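One contact in two related proteins. Structure 1 is aminopeptidase from Aneurinibacillus sp., which probably removes amino acids one at a time from the N-termini of peptides, as a zinc-dependent exopeptidase of the M28 family: PDB 2EK8 (chain A, 1.80 Å), residues G237-A242 and L300-S305. Structure 2 is aminopeptidase YwaD from Bacillus subtilis: PDB 6HC6 (chain B, 1.77 Å), residues G259-G264 and L322-T327. Structure 2 is superposed on structure 1 by the backbone atoms of these residues (RMSD 0.25 Å); each is numbered along its deposited sequence.

Structure 1 (2EK8); sequences GANDDA and LDMVGS. With ZN (zinc ion), chain C; ZN (zinc ion), chain D.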
loop_
_atom_site.group_PDB
_atom_site.type_symbol
_atom_site.label_atom_id
_atom_site.label_comp_id
_atom_site.label_asym_id
_atom_site.label_seq_id
_atom_site.Cartn_x
_atom_site.Cartn_y
_atom_site.Cartn_z
ATOM N N GLY A 237 6.729 1.917 11.328
ATOM C CA GLY A 237 6.994 1.662 9.921
ATOM C C GLY A 237 8.441 1.550 9.481
ATOM O O GLY A 237 8.818 2.104 8.442
ATOM N N ALA A 238 9.255 0.833 10.249
ATOM C CA ALA A 238 10.657 0.666 9.894
ATOM C C ALA A 238 10.752 -0.113 8.587
ATOM O O ALA A 238 11.473 0.284 7.671
ATOM C CB ALA A 238 11.406 -0.071 11.005
ATOM N N ASN A 239 10.024 -1.221 8.494
ATOM C CA ASN A 239 10.071 -1.998 7.267
ATOM C C ASN A 239 8.995 -1.572 6.281
ATOM O O ASN A 239 9.195 -1.646 5.069
ATOM C CB ASN A 239 9.944 -3.499 7.542
ATOM C CG ASN A 239 10.374 -4.321 6.349
ATOM O OD1 ASN A 239 11.400 -4.020 5.736
ATOM N ND2 ASN A 239 9.600 -5.353 6.003
ATOM N N ASP A 240 7.859 -1.114 6.798
ATOM C CA ASP A 240 6.765 -0.677 5.937
ATOM C C ASP A 240 6.479 0.806 6.158
ATOM O O ASP A 240 5.713 1.165 7.053
ATOM C CB ASP A 240 5.508 -1.512 6.218
ATOM C CG ASP A 240 4.360 -1.171 5.286
ATOM O OD1 ASP A 240 4.615 -0.556 4.233
ATOM O OD2 ASP A 240 3.204 -1.530 5.600
ATOM N N ASP A 241 7.089 1.675 5.349
ATOM C CA ASP A 241 7.993 1.278 4.275
ATOM C C ASP A 241 9.274 2.117 4.292
ATOM O O ASP A 241 9.739 2.576 3.248
ATOM C CB ASP A 241 7.274 1.437 2.925
ATOM C CG ASP A 241 8.084 0.907 1.748
ATOM O OD1 ASP A 241 8.954 0.032 1.945
ATOM O OD2 ASP A 241 7.823 1.354 0.608
ATOM N N ALA A 242 9.842 2.334 5.477
ATOM C CA ALA A 242 11.081 3.100 5.562
ATOM C C ALA A 242 12.163 2.315 4.818
ATOM O O ALA A 242 13.084 2.897 4.250
ATOM C CB ALA A 242 11.486 3.314 7.023
ATOM N N LEU A 300 9.352 -0.537 -4.311
ATOM C CA LEU A 300 10.028 -1.156 -3.177
ATOM C C LEU A 300 9.147 -0.971 -1.942
ATOM O O LEU A 300 8.944 0.146 -1.483
ATOM C CB LEU A 300 11.381 -0.476 -2.954
ATOM C CG LEU A 300 12.374 -0.596 -4.113
ATOM C CD1 LEU A 300 13.351 0.568 -4.094
ATOM C CD2 LEU A 300 13.107 -1.929 -3.997
ATOM N N ASP A 301 8.625 -2.067 -1.409
ATOM C CA ASP A 301 7.757 -1.991 -0.239
ATOM C C ASP A 301 8.027 -3.220 0.617
ATOM O O ASP A 301 7.743 -4.344 0.193
ATOM C CB ASP A 301 6.284 -1.974 -0.683
ATOM C CG ASP A 301 5.336 -1.440 0.394
ATOM O OD1 ASP A 301 5.740 -1.354 1.571
ATOM O OD2 ASP A 301 4.175 -1.114 0.059
ATOM N N MET A 302 8.576 -2.985 1.811
ATOM C CA MET A 302 8.917 -4.028 2.781
ATOM C C MET A 302 10.031 -4.896 2.217
ATOM O O MET A 302 9.806 -6.013 1.748
ATOM C CB MET A 302 7.659 -4.838 3.130
ATOM C CG MET A 302 6.584 -3.932 3.738
ATOM S SD MET A 302 5.039 -4.689 4.260
ATOM C CE MET A 302 4.272 -5.022 2.724
ATOM N N VAL A 303 11.246 -4.361 2.288
ATOM C CA VAL A 303 12.418 -5.025 1.743
ATOM C C VAL A 303 13.609 -5.117 2.695
ATOM O O VAL A 303 14.756 -5.189 2.245
ATOM C CB VAL A 303 12.869 -4.307 0.451
ATOM C CG1 VAL A 303 11.804 -4.474 -0.631
ATOM C CG2 VAL A 303 13.089 -2.815 0.723
ATOM N N GLY A 304 13.348 -5.129 4.002
ATOM C CA GLY A 304 14.451 -5.212 4.946
ATOM C C GLY A 304 14.220 -5.946 6.257
ATOM O O GLY A 304 15.039 -5.830 7.166
ATOM N N SER A 305 13.137 -6.715 6.361
ATOM C CA SER A 305 12.836 -7.430 7.604
ATOM C C SER A 305 13.517 -8.785 7.760
ATOM O O SER A 305 13.373 -9.668 6.917
ATOM C CB SER A 305 11.329 -7.627 7.757
ATOM O OG SER A 305 11.036 -8.317 8.963
HETATM ZN ZN ZN C . 3.945 -0.525 2.326
HETATM ZN ZN ZN D . 1.447 -0.967 4.791
HETATM O O HOH W 1 1.981 -1.028 2.599
#
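With CG anti to the backbone N in Asp-240 (chi1 -176°) and Asp-241 (chi1 -174°), which are joined by a cis peptide bond at the start of helix 238-255, Asp-240 reaches the zinc ions of the M28 site and Asp-241 the backbone of the loop after strand 294-300. Asp-240 bridges the metals, OD1 lying 2.0 Å from the zinc ion of chain C and OD2 2.0 Å from that of chain D. Asp-301 grips the first zinc through both oxygens, and its OD2 is also hydrogen-bonded to Ser-346. His-228 joins that zinc, Glu-273 and His-371 the other, and water 1 binds both. Behind this shell Asp-241 OD1 takes Met-302 N at 3.0 Å from above the carboxylate plane. Asp-241 OD2 stands 2.7 Å from Leu-300 O, close enough to suggest a protonated acid. Asn-239 OD1 receives Gly-304 N at 2.8 Å in the carbonyl plane; its ND2 is hydrogen-bonded to Glu-367 and lies 3.4 Å from Ser-305 CB. Met-302 CG lies 3.6 Å from Asp-240 CB, and chi3 (-73°) then sets CE.

Structure 1 against structure 2
The exchange nearest the metals is Asp-241(A) for Asn-263(B). The side chains superpose: OD2 of Asp-241(A) and ND2 of Asn-263(B) are 0.3 Å apart, with chi1 -174° and -175°. Toward the carbonyl of Leu-300(A) or Leu-322(B), a close oxygen pair of 2.7 Å between Asp-241(A) OD2 and Leu-300(A) O, probably needing a proton on the acid, is replaced by an N-H...O hydrogen bond of 2.8 Å from Asn-263(B) ND2 to Leu-322(B) O. Away from the interface, CB of Ala-242(A), which touches O of Gly-237(A) and Ala-238(A), has no counterpart in Gly-264(B). Thr-327(B) adds CG2 to what Ser-305(A) offers, while OG of Ser-305(A) and OG1 of Thr-327(B) lie 0.4 Å apart. Met-302(A) and Met-324(B) turn oppositely at chi3, -73° against 63°, setting their CE atoms 3.0 Å apart; the place of Met-302(A) CE is left in structure 2, while CB still touches Asn-239(A) or Asn-261(B) and SD still touches CG of Asp-240(A) or Asp-262(B).

The CA atoms coincide within the error, as do the side chains of Asn-239(A), Asp-240(A), Asp-301(A) and their counterparts. Both zinc sites are occupied, and water 1 and water 4 share one place. The bond from Met-302(A) N to Asp-241(A) OD1 is kept by Met-324(B) and Asn-263(B). Waters 2 and 3 are modelled in structure 2 only.

Structure 2 (6HC6); sequences GANDNG and LDMVGT. With ZN (zinc ion), chain E; ZN (zinc ion), chain F.
Asp-262 (chi1 -170°) and Asn-263 (chi1 -175°), joined by a cis peptide bond, both hold CG anti to the backbone N; these torsions point the carboxylate of Asp-262 at the zinc ions and the amide of Asn-263 at the backbone of 322-327. Asp-262 bridges the metals, with OD1 2.0 Å from the zinc ion of chain E and OD2 2.0 Å from that of chain F, the latter probably being the catalytic zinc. Asp-323 grips the first zinc through both oxygens, and its OD2 is also hydrogen-bonded to Ser-371. His-250 and water 3 join that zinc, Glu-295, His-401 and Glu-452 the other, and water 4 binds both. Behind this shell Asn-263 OD1 takes Met-324 N at 3.0 Å from above the carbonyl plane. Asn-263 ND2 donates to a lone pair of Leu-322 O at 2.8 Å. Asn-261 OD1 receives Gly-326 N at 2.8 Å in the carbonyl plane; its ND2 is hydrogen-bonded to Glu-397 and water 2, and lies 3.5 Å from Thr-327 CB. Met-324 CG lies 3.7 Å from Asp-262 CB, and chi3 (63°) then sets CE.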
loop_
_atom_site.group_PDB
_atom_site.type_symbol
_atom_site.label_atom_id
_atom_site.label_comp_id
_atom_site.label_asym_id
_atom_site.label_seq_id
_atom_site.Cartn_x
_atom_site.Cartn_y
_atom_site.Cartn_z
ATOM N N GLY B 259 6.975 2.018 11.265
ATOM C CA GLY B 259 7.119 1.852 9.823
ATOM C C GLY B 259 8.553 1.642 9.385
ATOM O O GLY B 259 8.970 2.149 8.335
ATOM N N ALA B 260 9.335 0.936 10.192
ATOM C CA ALA B 260 10.716 0.670 9.804
ATOM C C ALA B 260 10.764 -0.157 8.527
ATOM O O ALA B 260 11.420 0.230 7.549
ATOM C CB ALA B 260 11.454 -0.030 10.939
ATOM N N ASN B 261 10.055 -1.293 8.507
ATOM C CA ASN B 261 10.012 -2.095 7.291
ATOM C C ASN B 261 8.912 -1.675 6.311
ATOM O O ASN B 261 9.128 -1.718 5.091
ATOM C CB ASN B 261 9.842 -3.580 7.631
ATOM C CG ASN B 261 10.200 -4.448 6.456
ATOM O OD1 ASN B 261 11.182 -4.147 5.754
ATOM N ND2 ASN B 261 9.393 -5.479 6.178
ATOM N N ASP B 262 7.724 -1.305 6.806
ATOM C CA ASP B 262 6.621 -0.809 5.966
ATOM C C ASP B 262 6.434 0.686 6.234
ATOM O O ASP B 262 5.616 1.061 7.070
ATOM C CB ASP B 262 5.309 -1.575 6.285
ATOM C CG ASP B 262 4.208 -1.276 5.291
ATOM O OD1 ASP B 262 4.541 -0.811 4.172
ATOM O OD2 ASP B 262 3.008 -1.499 5.625
ATOM N N ASN B 263 7.154 1.552 5.505
ATOM C CA ASN B 263 8.047 1.200 4.413
ATOM C C ASN B 263 9.288 2.084 4.454
ATOM O O ASN B 263 9.747 2.586 3.433
ATOM C CB ASN B 263 7.325 1.350 3.068
ATOM C CG ASN B 263 8.173 0.871 1.902
ATOM O OD1 ASN B 263 8.970 -0.052 2.050
ATOM N ND2 ASN B 263 7.998 1.494 0.736
ATOM N N GLY B 264 9.828 2.297 5.652
ATOM C CA GLY B 264 11.142 2.920 5.726
ATOM C C GLY B 264 12.151 2.163 4.888
ATOM O O GLY B 264 13.013 2.759 4.233
ATOM N N LEU B 322 9.443 -0.439 -4.414
ATOM C CA LEU B 322 10.063 -1.113 -3.274
ATOM C C LEU B 322 9.191 -0.922 -2.039
ATOM O O LEU B 322 9.017 0.207 -1.579
ATOM C CB LEU B 322 11.457 -0.541 -3.023
ATOM C CG LEU B 322 12.279 -0.447 -4.313
ATOM C CD1 LEU B 322 13.564 0.326 -4.100
ATOM C CD2 LEU B 322 12.572 -1.844 -4.789
ATOM N N ASP B 323 8.660 -2.012 -1.487
ATOM C CA ASP B 323 7.771 -1.894 -0.327
ATOM C C ASP B 323 7.955 -3.141 0.527
ATOM O O ASP B 323 7.466 -4.211 0.159
ATOM C CB ASP B 323 6.310 -1.719 -0.774
ATOM C CG ASP B 323 5.357 -1.349 0.365
ATOM O OD1 ASP B 323 5.750 -1.367 1.533
ATOM O OD2 ASP B 323 4.173 -1.024 0.091
ATOM N N MET B 324 8.652 -2.980 1.631
ATOM C CA MET B 324 8.939 -4.019 2.616
ATOM C C MET B 324 10.099 -4.892 2.169
ATOM O O MET B 324 9.927 -6.017 1.882
ATOM C CB MET B 324 7.681 -4.808 2.986
ATOM C CG MET B 324 6.733 -4.029 3.853
ATOM S SD MET B 324 5.120 -4.729 4.195
ATOM C CE MET B 324 5.594 -6.191 5.094
ATOM N N VAL B 325 11.262 -4.304 2.204
ATOM C CA VAL B 325 12.417 -4.999 1.666
ATOM C C VAL B 325 13.519 -5.166 2.709
ATOM O O VAL B 325 14.657 -5.401 2.354
ATOM C CB VAL B 325 12.954 -4.279 0.412
ATOM C CG1 VAL B 325 11.993 -4.475 -0.761
ATOM C CG2 VAL B 325 13.182 -2.793 0.701
ATOM N N GLY B 326 13.196 -5.077 3.998
ATOM C CA GLY B 326 14.255 -5.234 4.978
ATOM C C GLY B 326 13.963 -6.013 6.247
ATOM O O GLY B 326 14.705 -5.871 7.226
ATOM N N THR B 327 12.925 -6.844 6.276
ATOM C CA THR B 327 12.576 -7.462 7.550
ATOM C C THR B 327 13.672 -8.421 7.991
ATOM O O THR B 327 14.332 -9.061 7.166
ATOM C CB THR B 327 11.243 -8.204 7.476
ATOM O OG1 THR B 327 10.893 -8.650 8.791
ATOM C CG2 THR B 327 11.350 -9.429 6.580
HETATM ZN ZN ZN E . 3.877 -0.749 2.265
HETATM ZN ZN ZN F . 1.191 -0.867 4.919
HETATM O O HOH W 2 10.649 -7.311 4.300
HETATM O O HOH W 3 3.046 -2.564 2.196
HETATM O O HOH W 4 1.918 -0.354 2.792
#